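Local coordinates for protein sortase, SrtB family (Streptococcus pneumoniae PCS8235, PDB 4Y4Q) that probably catalyses the sorting-signal cleavage and transpeptidation by which pilin subunits of the pneumococcal Type II pilus are processed, at residues Trp74-Gly79 and Tyr155-Tyr160; Ile126-His131 and Leu220-Phe225; Lys165-Phe170 and Ala237-Thr242; Asp176-Asn181 and Val228-His233. All blocks are in the same frame, centred on the assembly; numbering follows the deposited sequence.

Overall arrangement
Contacts 1 to 3 pair strands of one curled sheet, the sortase barrel, and contact 4 joins two turns at its rim. Contacts 1 and 3 are neighbours, their centres 9 Å apart, and share the hairpin of strands 155-160 and 163-176. Contact 2 is a parallel pairing, of strands 124-129 and 218-225, and touches contact 1 through Ile75 CD1 and Ile127 CD1, 3.9 Å apart. Contact 4, about 10 Å from contact 2 between centres, lies on the opposite side of the chain's centre from contacts 1 and 3, its centre about 25 Å from the centre of each. Contact 2 carries Cys224 and His130 and contact 4 Arg232, probably the catalytic cysteine, histidine and arginine of the family.

Contact 1: Trp74-Gly79 and Tyr155-Tyr160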
# COMPACT_ATOMS: atom_id res chain seq x y z
N TRP A 74 0.71 6.76 9.13
CA TRP A 74 -0.18 5.70 9.59
C TRP A 74 -1.20 5.39 8.51
O TRP A 74 -1.65 6.30 7.80
CB TRP A 74 -0.89 6.14 10.88
CG TRP A 74 -1.49 5.01 11.63
CD1 TRP A 74 -2.66 4.36 11.35
CD2 TRP A 74 -0.94 4.36 12.79
NE1 TRP A 74 -2.87 3.36 12.27
CE2 TRP A 74 -1.83 3.34 13.16
CE3 TRP A 74 0.22 4.55 13.55
CZ2 TRP A 74 -1.60 2.51 14.27
CZ3 TRP A 74 0.45 3.73 14.64
CH2 TRP A 74 -0.46 2.72 15.00
N ILE A 75 -1.56 4.11 8.38
CA ILE A 75 -2.52 3.68 7.36
C ILE A 75 -3.64 2.82 7.95
O ILE A 75 -3.40 1.92 8.77
CB ILE A 75 -1.82 2.92 6.20
CG1 ILE A 75 -2.80 2.56 5.09
CG2 ILE A 75 -1.12 1.67 6.70
CD1 ILE A 75 -2.09 2.30 3.74
N ASN A 76 -4.86 3.09 7.51
CA ASN A 76 -6.03 2.38 8.01
C ASN A 76 -6.95 2.00 6.85
O ASN A 76 -7.17 2.81 5.95
CB ASN A 76 -6.77 3.30 8.98
CG ASN A 76 -7.88 2.58 9.76
OD1 ASN A 76 -8.00 1.36 9.72
ND2 ASN A 76 -8.68 3.36 10.48
N VAL A 77 -7.44 0.76 6.84
CA VAL A 77 -8.52 0.38 5.93
C VAL A 77 -9.73 -0.07 6.76
O VAL A 77 -9.66 -1.07 7.50
CB VAL A 77 -8.09 -0.73 4.97
CG1 VAL A 77 -9.29 -1.18 4.10
CG2 VAL A 77 -6.95 -0.26 4.08
N TYR A 78 -10.82 0.67 6.64
CA TYR A 78 -11.97 0.50 7.52
C TYR A 78 -12.49 -0.93 7.59
O TYR A 78 -12.46 -1.65 6.61
CB TYR A 78 -13.09 1.45 7.10
CG TYR A 78 -12.66 2.90 7.13
CD1 TYR A 78 -11.94 3.40 8.20
CD2 TYR A 78 -12.97 3.76 6.09
CE1 TYR A 78 -11.54 4.73 8.24
CE2 TYR A 78 -12.57 5.10 6.11
CZ TYR A 78 -11.86 5.57 7.19
OH TYR A 78 -11.46 6.89 7.23
N GLY A 79 -12.95 -1.34 8.77
CA GLY A 79 -13.45 -2.69 8.97
C GLY A 79 -12.42 -3.81 8.80
O GLY A 79 -12.81 -4.98 8.76
N TYR A 155 -12.90 1.81 1.36
CA TYR A 155 -12.30 3.04 1.85
C TYR A 155 -11.36 2.84 3.03
O TYR A 155 -11.40 1.83 3.75
CB TYR A 155 -13.38 4.08 2.21
CG TYR A 155 -14.31 4.45 1.07
CD1 TYR A 155 -13.92 5.36 0.09
CD2 TYR A 155 -15.59 3.91 0.98
CE1 TYR A 155 -14.77 5.70 -0.95
CE2 TYR A 155 -16.44 4.25 -0.05
CZ TYR A 155 -16.03 5.14 -1.02
OH TYR A 155 -16.89 5.48 -2.04
N GLY A 156 -10.50 3.84 3.23
CA GLY A 156 -9.56 3.86 4.33
C GLY A 156 -9.02 5.27 4.47
O GLY A 156 -9.52 6.21 3.84
N SER A 157 -8.00 5.43 5.30
CA SER A 157 -7.39 6.74 5.44
C SER A 157 -5.90 6.55 5.60
O SER A 157 -5.42 5.44 5.90
CB SER A 157 -7.93 7.46 6.65
OG SER A 157 -7.62 6.71 7.80
N ILE A 158 -5.16 7.62 5.37
CA ILE A 158 -3.72 7.56 5.56
C ILE A 158 -3.28 8.89 6.13
O ILE A 158 -3.78 9.95 5.74
CB ILE A 158 -3.01 7.21 4.23
CG1 ILE A 158 -1.49 7.13 4.45
CG2 ILE A 158 -3.35 8.21 3.14
CD1 ILE A 158 -0.74 6.76 3.19
N TYR A 159 -2.37 8.84 7.10
CA TYR A 159 -1.82 10.05 7.66
C TYR A 159 -0.34 10.09 7.30
O TYR A 159 0.36 9.08 7.41
CB TYR A 159 -2.00 10.05 9.18
CG TYR A 159 -1.47 11.30 9.84
CD1 TYR A 159 -0.12 11.44 10.15
CD2 TYR A 159 -2.32 12.35 10.16
CE1 TYR A 159 0.37 12.58 10.74
CE2 TYR A 159 -1.84 13.49 10.77
CZ TYR A 159 -0.50 13.60 11.07
OH TYR A 159 -0.04 14.74 11.68
N TYR A 160 0.12 11.25 6.85
CA TYR A 160 1.53 11.45 6.50
C TYR A 160 1.83 12.95 6.46
O TYR A 160 0.95 13.76 6.14
CB TYR A 160 1.88 10.79 5.15
CG TYR A 160 1.20 11.42 3.96
CD1 TYR A 160 1.77 12.50 3.29
CD2 TYR A 160 -0.01 10.93 3.49
CE1 TYR A 160 1.15 13.09 2.21
CE2 TYR A 160 -0.64 11.50 2.39
CZ TYR A 160 -0.06 12.58 1.76
OH TYR A 160 -0.68 13.15 0.68
O HOH W 1 -13.02 -0.32 4.04
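Tyr155 holds the residue just past the facing strand: Tyr155 O accepts a hydrogen bond from Tyr78 N at 3.2 Å. A water donates both to this oxygen and to Tyr78 O, adding a second tie where segment 74-79 leaves the sheet. Tyr78 CG points opposite its own carbonyl carbon (chi1 -59°), which brings the ring back over the partner strand. There Gly156 CA makes a CH-pi contact with one ring face, 3.9 Å from the centroid of the Tyr78 ring. The same glycine forms a non-hydrogen-bonded pair with Val77. Ser157 follows in a hydrogen-bonded pair with Asn76, Ser157 N giving to Asn76 O at 2.8 Å and Ser157 O receiving Asn76 N. On that face Ser157 OG rests 3.7 Å from Asn76 CB, while the phenol end of Tyr78 meets Ser157 CB. Ile158 turns to the buried face shared with Ile75, and its CG1 passes 3.5 Å from Trp74 O. Tyr159 completes the pairing with Trp74: Tyr159 N donates to Trp74 O at 2.7 Å, and Trp74 N to Tyr159 O. Beyond CB the indole departs, its NE1 bonded to Asp83. Hydrogen-bonded and non-hydrogen-bonded pairs thus succeed one another in regular antiparallel order, with aliphatic residues on the inner face and aromatic and polar ones on the outer, as expected in the sortase beta-barrel.

Contact 2: Ile126-His131 and Leu220-Phe225; sequences IIYGHH and LLSTCF
Ile127 and Leu221 form the dense part of this parallel pairing. Their side chains cross obliquely, Ile127 CG1 lying 3.8 Å from Leu221 CD1. Placed between its backbone N and carbonyl carbon (chi1 65°), Ile127 CG1 also comes down to 3.4 Å from Leu220 O. Three backbone bonds tie the strands here: Ile127 N reaches Leu220 O at 2.8 Å, Ser222 N binds Ile127 O, and Gly129 N binds Ser222 O at 2.9 Å. On the other face, Tyr128 and Ser222 are paired, but their hydroxyls bond elsewhere, to Asp113 and Tyr183. Toward the C-terminal end the pairing frays. Thr223 OG1 takes over from the backbone, donating to Gly129 O at 2.9 Å, with the hydroxyl tilted from the carbonyl plane. Past this point a looser meeting remains, His131 CB against Cys224 CB at 4.0 Å, and the histidine is poorly ordered. Ser222, Thr223 and Cys224 match the end of the TLXTC signature of sortases, whose cysteine is the nucleophile, and His130, next to Gly129, is probably the family's catalytic histidine. Strand 110-112 flanks the pair beside Ile127, with Ile110 touching both Ile127 and Leu221, while strand 231-240 runs antiparallel along the other edge of strand 218-225.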
# COMPACT_ATOMS: atom_id res chain seq x y z
N ILE A 126 5.15 2.32 -3.15
CA ILE A 126 5.00 0.90 -2.83
C ILE A 126 5.35 0.69 -1.37
O ILE A 126 6.42 1.13 -0.90
CB ILE A 126 5.88 0.03 -3.74
CG1 ILE A 126 5.57 0.34 -5.21
CG2 ILE A 126 5.68 -1.46 -3.44
CD1 ILE A 126 6.39 -0.46 -6.19
N ILE A 127 4.45 0.05 -0.64
CA ILE A 127 4.64 -0.17 0.79
C ILE A 127 4.51 -1.66 1.11
O ILE A 127 3.66 -2.35 0.55
CB ILE A 127 3.67 0.70 1.62
CG1 ILE A 127 2.23 0.29 1.39
CG2 ILE A 127 3.80 2.18 1.23
CD1 ILE A 127 1.25 1.17 2.14
N TYR A 128 5.37 -2.14 2.01
CA TYR A 128 5.54 -3.58 2.22
C TYR A 128 5.13 -4.00 3.63
O TYR A 128 5.45 -3.33 4.60
CB TYR A 128 7.01 -3.97 2.01
CG TYR A 128 7.56 -3.62 0.64
CD1 TYR A 128 7.25 -4.39 -0.48
CD2 TYR A 128 8.39 -2.52 0.47
CE1 TYR A 128 7.76 -4.07 -1.74
CE2 TYR A 128 8.91 -2.19 -0.78
CZ TYR A 128 8.59 -2.97 -1.88
OH TYR A 128 9.10 -2.64 -3.12
N GLY A 129 4.42 -5.13 3.73
CA GLY A 129 4.24 -5.78 5.02
C GLY A 129 4.93 -7.13 5.01
O GLY A 129 4.49 -8.03 4.30
N HIS A 130 6.00 -7.28 5.79
CA HIS A 130 6.74 -8.54 5.82
C HIS A 130 6.15 -9.51 6.82
O HIS A 130 6.10 -9.22 8.02
CB HIS A 130 8.21 -8.30 6.20
CG HIS A 130 8.88 -7.22 5.40
ND1 HIS A 130 8.99 -7.27 4.02
CD2 HIS A 130 9.49 -6.08 5.78
CE1 HIS A 130 9.63 -6.19 3.60
NE2 HIS A 130 9.94 -5.45 4.65
N HIS A 131 5.71 -10.67 6.34
CA HIS A 131 5.26 -11.73 7.23
C HIS A 131 6.45 -12.29 8.01
O HIS A 131 7.47 -12.67 7.42
CB HIS A 131 4.55 -12.83 6.43
CG HIS A 131 4.11 -14.01 7.26
ND1 HIS A 131 3.47 -15.10 6.70
CD2 HIS A 131 4.22 -14.28 8.58
CE1 HIS A 131 3.21 -15.98 7.65
NE2 HIS A 131 3.65 -15.51 8.80
N LEU A 220 0.64 1.07 -3.54
CA LEU A 220 0.57 -0.39 -3.65
C LEU A 220 0.96 -0.99 -2.32
O LEU A 220 2.09 -0.81 -1.85
CB LEU A 220 1.50 -0.93 -4.75
CG LEU A 220 1.11 -0.73 -6.22
CD1 LEU A 220 1.30 0.71 -6.63
CD2 LEU A 220 1.93 -1.63 -7.11
N LEU A 221 0.03 -1.69 -1.70
CA LEU A 221 0.34 -2.34 -0.43
C LEU A 221 0.54 -3.82 -0.72
O LEU A 221 -0.38 -4.51 -1.18
CB LEU A 221 -0.79 -2.12 0.58
CG LEU A 221 -0.77 -2.98 1.85
CD1 LEU A 221 0.52 -2.81 2.63
CD2 LEU A 221 -1.97 -2.66 2.74
N SER A 222 1.74 -4.31 -0.41
CA SER A 222 2.15 -5.63 -0.86
C SER A 222 2.55 -6.52 0.31
O SER A 222 3.27 -6.08 1.21
CB SER A 222 3.35 -5.47 -1.81
OG SER A 222 4.00 -6.71 -2.08
N THR A 223 2.11 -7.78 0.29
CA THR A 223 2.46 -8.70 1.36
C THR A 223 2.65 -10.14 0.87
O THR A 223 2.30 -10.46 -0.27
CB THR A 223 1.40 -8.71 2.47
OG1 THR A 223 1.95 -9.32 3.64
CG2 THR A 223 0.19 -9.51 2.02
N CYS A 224 3.18 -10.99 1.74
CA CYS A 224 3.53 -12.36 1.37
C CYS A 224 2.31 -13.21 0.99
O CYS A 224 1.26 -13.15 1.65
CB CYS A 224 4.31 -13.04 2.49
SG CYS A 224 5.97 -12.39 2.75
N PHE A 225 2.44 -13.98 -0.09
CA PHE A 225 1.46 -15.01 -0.45
C PHE A 225 2.05 -16.37 -0.06
O PHE A 225 2.99 -16.86 -0.68
CB PHE A 225 1.13 -14.97 -1.95
CG PHE A 225 -0.07 -15.80 -2.35
CD1 PHE A 225 -0.81 -16.50 -1.39
CD2 PHE A 225 -0.46 -15.89 -3.68
CE1 PHE A 225 -1.92 -17.25 -1.75
CE2 PHE A 225 -1.56 -16.65 -4.05
CZ PHE A 225 -2.29 -17.33 -3.08

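Contact 3: Lys165-Phe170 and Ala237-Thr242; sequences KGLEIF and AKITDT
Phe170 presents its ring edge to the facing strand, with Lys238 N in the ring plane and 3.6 Å from Phe170 CE2. The ring reaches there because CG is set between the backbone N and the carbonyl carbon (chi1 63°). The carboxylate of Glu168 is held in a salt bridge with Arg154, and Lys238 NZ finds Ser211 O. Between the strands, the Glu168 and Lys238 backbones exchange two hydrogen bonds, Lys238 N to Glu168 O measuring 2.9 Å. Gly166 and Thr240 form a second such pair, Thr240 N to Gly166 O at 2.9 Å. On the inner face Leu167 and Ile239 lie side by side, Leu167 CD2 being 4.2 Å from Ile239 CG1, and Ile169 packs on Ala237. At the far end Lys165 crosses Ile239 at about a right angle, its CB 3.8 Å from Ile239 CG2. Its bent chain then carries NZ into a long salt bridge with a poorly ordered Asp241, Lys165 NZ to Asp241 OD1 at 3.9 Å. Strand 155-160 pairs with the other edge of strand 163-176, strand 218-225 flanks strand 231-240, and Leu167 and Ile169 also touch Ile75 and Val77 of strand 73-77.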
# COMPACT_ATOMS: atom_id res chain seq x y z
N LYS A 165 -5.39 12.08 4.75
CA LYS A 165 -6.03 11.94 3.45
C LYS A 165 -6.85 10.65 3.44
O LYS A 165 -6.59 9.74 4.24
CB LYS A 165 -4.98 11.84 2.35
CG LYS A 165 -4.10 13.09 2.16
CD LYS A 165 -4.89 14.23 1.53
CE LYS A 165 -4.04 15.45 1.30
NZ LYS A 165 -4.90 16.67 1.16
N GLY A 166 -7.81 10.58 2.53
CA GLY A 166 -8.63 9.38 2.40
C GLY A 166 -7.95 8.44 1.43
O GLY A 166 -7.06 8.86 0.67
N LEU A 167 -8.34 7.17 1.49
CA LEU A 167 -7.86 6.15 0.57
C LEU A 167 -9.05 5.49 -0.08
O LEU A 167 -10.02 5.17 0.61
CB LEU A 167 -7.08 5.07 1.31
CG LEU A 167 -5.68 5.35 1.86
CD1 LEU A 167 -5.19 4.12 2.60
CD2 LEU A 167 -4.71 5.72 0.73
N GLU A 168 -9.00 5.28 -1.39
CA GLU A 168 -10.04 4.50 -2.04
C GLU A 168 -9.40 3.34 -2.77
O GLU A 168 -8.67 3.54 -3.73
CB GLU A 168 -10.83 5.38 -3.01
CG GLU A 168 -11.97 4.64 -3.71
CD GLU A 168 -12.98 5.58 -4.35
OE1 GLU A 168 -12.74 6.82 -4.36
OE2 GLU A 168 -14.01 5.09 -4.83
N ILE A 169 -9.65 2.12 -2.31
CA ILE A 169 -9.08 0.95 -2.98
C ILE A 169 -9.73 0.74 -4.36
O ILE A 169 -10.96 0.80 -4.49
CB ILE A 169 -9.23 -0.31 -2.11
CG1 ILE A 169 -8.35 -0.20 -0.87
CG2 ILE A 169 -8.84 -1.56 -2.87
CD1 ILE A 169 -8.58 -1.31 0.12
N PHE A 170 -8.92 0.50 -5.40
CA PHE A 170 -9.51 0.17 -6.71
C PHE A 170 -9.05 -1.15 -7.32
O PHE A 170 -9.56 -1.55 -8.36
CB PHE A 170 -9.30 1.30 -7.72
CG PHE A 170 -7.87 1.58 -8.03
CD1 PHE A 170 -7.21 0.90 -9.05
CD2 PHE A 170 -7.17 2.53 -7.31
CE1 PHE A 170 -5.87 1.16 -9.33
CE2 PHE A 170 -5.83 2.79 -7.58
CZ PHE A 170 -5.19 2.11 -8.60
N ALA A 237 -4.56 1.48 -3.95
CA ALA A 237 -5.49 2.52 -3.55
C ALA A 237 -5.09 3.87 -4.14
O ALA A 237 -3.89 4.17 -4.27
CB ALA A 237 -5.52 2.62 -2.05
N LYS A 238 -6.10 4.67 -4.47
CA LYS A 238 -5.88 6.07 -4.84
C LYS A 238 -5.89 6.93 -3.59
O LYS A 238 -6.72 6.73 -2.69
CB LYS A 238 -6.99 6.54 -5.76
CG LYS A 238 -6.95 8.04 -6.07
CD LYS A 238 -8.09 8.40 -7.02
CE LYS A 238 -8.11 9.90 -7.34
NZ LYS A 238 -9.18 10.25 -8.33
N ILE A 239 -4.99 7.90 -3.52
CA ILE A 239 -5.05 8.87 -2.44
C ILE A 239 -6.03 9.99 -2.80
O ILE A 239 -5.96 10.55 -3.90
CB ILE A 239 -3.67 9.44 -2.12
CG1 ILE A 239 -2.68 8.29 -1.87
CG2 ILE A 239 -3.73 10.36 -0.91
CD1 ILE A 239 -1.27 8.75 -1.52
N THR A 240 -6.95 10.29 -1.89
CA THR A 240 -8.04 11.23 -2.16
C THR A 240 -8.11 12.32 -1.10
O THR A 240 -7.50 12.20 -0.04
CB THR A 240 -9.41 10.51 -2.18
OG1 THR A 240 -9.73 10.05 -0.86
CG2 THR A 240 -9.41 9.32 -3.12
N ASP A 241 -8.87 13.37 -1.38
CA ASP A 241 -9.11 14.40 -0.38
C ASP A 241 -10.33 14.00 0.45
O ASP A 241 -11.34 13.56 -0.10
CB ASP A 241 -9.35 15.75 -1.05
CG ASP A 241 -8.37 16.03 -2.17
OD1 ASP A 241 -7.25 16.50 -1.89
OD2 ASP A 241 -8.72 15.77 -3.35
N THR A 242 -10.22 14.15 1.77
CA THR A 242 -11.31 13.81 2.70
C THR A 242 -11.80 12.38 2.52
O THR A 242 -11.81 11.59 3.48
CB THR A 242 -12.51 14.81 2.61
OG1 THR A 242 -13.22 14.62 1.38
CG2 THR A 242 -12.03 16.25 2.71

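Contact 4: Asp176-Asn181 and Val228-His233; sequences DAYDFN and VTNGRH
Two beta turns meet here, a type I turn from Asp176 to Asp179 and a type II turn from Val228 to Gly231, joined through Ala177 and Asn230. Ala177 N donates to Asn230 O at 2.8 Å, but the bond is bent at the hydrogen (130°). The methyl of Ala177 meets Arg232 from above: Ala177 CB sits over the centre of one guanidinium face, 3.6 Å from Arg232 CZ. The guanidinium is steadied from its own strand, since Arg232 NH1 donates to Gly231 O at 3.1 Å, with that oxygen in the guanidinium plane. Strand 231-240 follows strand 218-225 in the chain, and the link between them carries the type II turn. In sortases the nucleophilic cysteine and the active-site arginine lie on these two successive strands, so Arg232 is probably that arginine, and the turn of segment 176-181 covers one side of it. Within the first turn, Asp176 OD2 accepts Tyr178 N at 2.7 Å, making an Asx turn, and the carboxylate is met from above its plane. Tyr178 then faces the second turn, where Asn230 OD1 stands over the centre of one ring face, 3.3 Å from Tyr178 CE2. The ring and the amide are steeply inclined, their planes 66° apart. A water donates to Asp176 OD1 and also to Thr229 O, a further, water-mediated link between the turns at the protein surface.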
# COMPACT_ATOMS: atom_id res chain seq x y z
N ASP A 176 4.12 -12.39 -8.94
CA ASP A 176 5.36 -12.96 -8.44
C ASP A 176 6.21 -11.83 -7.88
O ASP A 176 6.08 -10.68 -8.29
CB ASP A 176 6.10 -13.67 -9.57
CG ASP A 176 7.51 -14.03 -9.20
OD1 ASP A 176 7.69 -15.10 -8.58
OD2 ASP A 176 8.43 -13.23 -9.52
N ALA A 177 7.09 -12.15 -6.93
CA ALA A 177 7.79 -11.10 -6.19
C ALA A 177 8.82 -10.39 -7.05
O ALA A 177 9.22 -9.25 -6.73
CB ALA A 177 8.46 -11.70 -4.94
N TYR A 178 9.26 -11.06 -8.11
CA TYR A 178 10.26 -10.51 -9.02
C TYR A 178 9.60 -9.96 -10.29
O TYR A 178 10.25 -9.89 -11.34
CB TYR A 178 11.32 -11.58 -9.36
CG TYR A 178 11.99 -12.16 -8.14
CD1 TYR A 178 12.03 -11.44 -6.94
CD2 TYR A 178 12.55 -13.43 -8.16
CE1 TYR A 178 12.62 -11.97 -5.81
CE2 TYR A 178 13.15 -13.96 -7.02
CZ TYR A 178 13.18 -13.22 -5.85
OH TYR A 178 13.76 -13.72 -4.70
N ASP A 179 8.33 -9.57 -10.19
CA ASP A 179 7.66 -8.92 -11.32
C ASP A 179 7.96 -7.41 -11.33
O ASP A 179 7.23 -6.61 -10.73
CB ASP A 179 6.15 -9.14 -11.26
CG ASP A 179 5.44 -8.72 -12.55
OD1 ASP A 179 5.95 -7.83 -13.27
OD2 ASP A 179 4.36 -9.29 -12.84
N PHE A 180 9.03 -7.03 -12.01
CA PHE A 180 9.46 -5.64 -12.00
C PHE A 180 8.50 -4.73 -12.77
O PHE A 180 8.52 -3.52 -12.58
CB PHE A 180 10.89 -5.53 -12.51
CG PHE A 180 11.84 -6.40 -11.76
CD1 PHE A 180 12.07 -6.20 -10.41
CD2 PHE A 180 12.49 -7.45 -12.40
CE1 PHE A 180 12.94 -7.02 -9.70
CE2 PHE A 180 13.38 -8.27 -11.70
CZ PHE A 180 13.60 -8.05 -10.36
N ASN A 181 7.64 -5.30 -13.61
CA ASN A 181 6.59 -4.51 -14.25
C ASN A 181 5.72 -3.80 -13.21
O ASN A 181 5.16 -2.75 -13.49
CB ASN A 181 5.68 -5.40 -15.11
CG ASN A 181 6.37 -5.92 -16.35
OD1 ASN A 181 6.90 -5.14 -17.14
ND2 ASN A 181 6.37 -7.24 -16.52
N VAL A 228 2.16 -19.54 -2.13
CA VAL A 228 3.08 -19.61 -3.24
C VAL A 228 4.48 -19.15 -3.01
O VAL A 228 4.76 -18.24 -2.26
CB VAL A 228 2.50 -19.02 -4.52
CG1 VAL A 228 2.26 -17.55 -4.37
CG2 VAL A 228 3.45 -19.28 -5.67
N THR A 229 5.37 -19.84 -3.70
CA THR A 229 6.76 -19.61 -3.55
C THR A 229 6.98 -18.35 -4.30
O THR A 229 6.75 -18.26 -5.48
CB THR A 229 7.54 -20.72 -4.25
OG1 THR A 229 6.67 -21.82 -4.47
CG2 THR A 229 8.74 -21.15 -3.43
N ASN A 230 7.39 -17.35 -3.56
CA ASN A 230 7.67 -16.08 -4.13
C ASN A 230 6.44 -15.32 -4.59
O ASN A 230 6.56 -14.31 -5.20
CB ASN A 230 8.70 -16.21 -5.22
CG ASN A 230 9.79 -15.21 -5.06
OD1 ASN A 230 10.11 -14.49 -5.97
ND2 ASN A 230 10.31 -15.12 -3.87
N GLY A 231 5.26 -15.81 -4.25
CA GLY A 231 4.02 -15.11 -4.50
C GLY A 231 3.77 -13.96 -3.55
O GLY A 231 4.14 -14.02 -2.40
N ARG A 232 3.14 -12.91 -4.06
CA ARG A 232 2.75 -11.77 -3.25
C ARG A 232 1.30 -11.32 -3.49
O ARG A 232 0.77 -11.50 -4.55
CB ARG A 232 3.67 -10.59 -3.52
CG ARG A 232 5.13 -10.80 -3.23
CD ARG A 232 5.44 -10.93 -1.76
NE ARG A 232 6.87 -11.00 -1.50
CZ ARG A 232 7.59 -12.11 -1.45
NH1 ARG A 232 7.04 -13.28 -1.67
NH2 ARG A 232 8.87 -12.04 -1.17
N HIS A 233 0.71 -10.69 -2.49
CA HIS A 233 -0.64 -10.12 -2.61
C HIS A 233 -0.52 -8.61 -2.60
O HIS A 233 0.24 -8.06 -1.79
CB HIS A 233 -1.48 -10.50 -1.39
CG HIS A 233 -1.96 -11.91 -1.37
ND1 HIS A 233 -2.73 -12.45 -2.39
CD2 HIS A 233 -1.84 -12.89 -0.44
CE1 HIS A 233 -3.04 -13.69 -2.09
NE2 HIS A 233 -2.52 -13.98 -0.92
O HOH W 2 5.69 -16.25 -7.67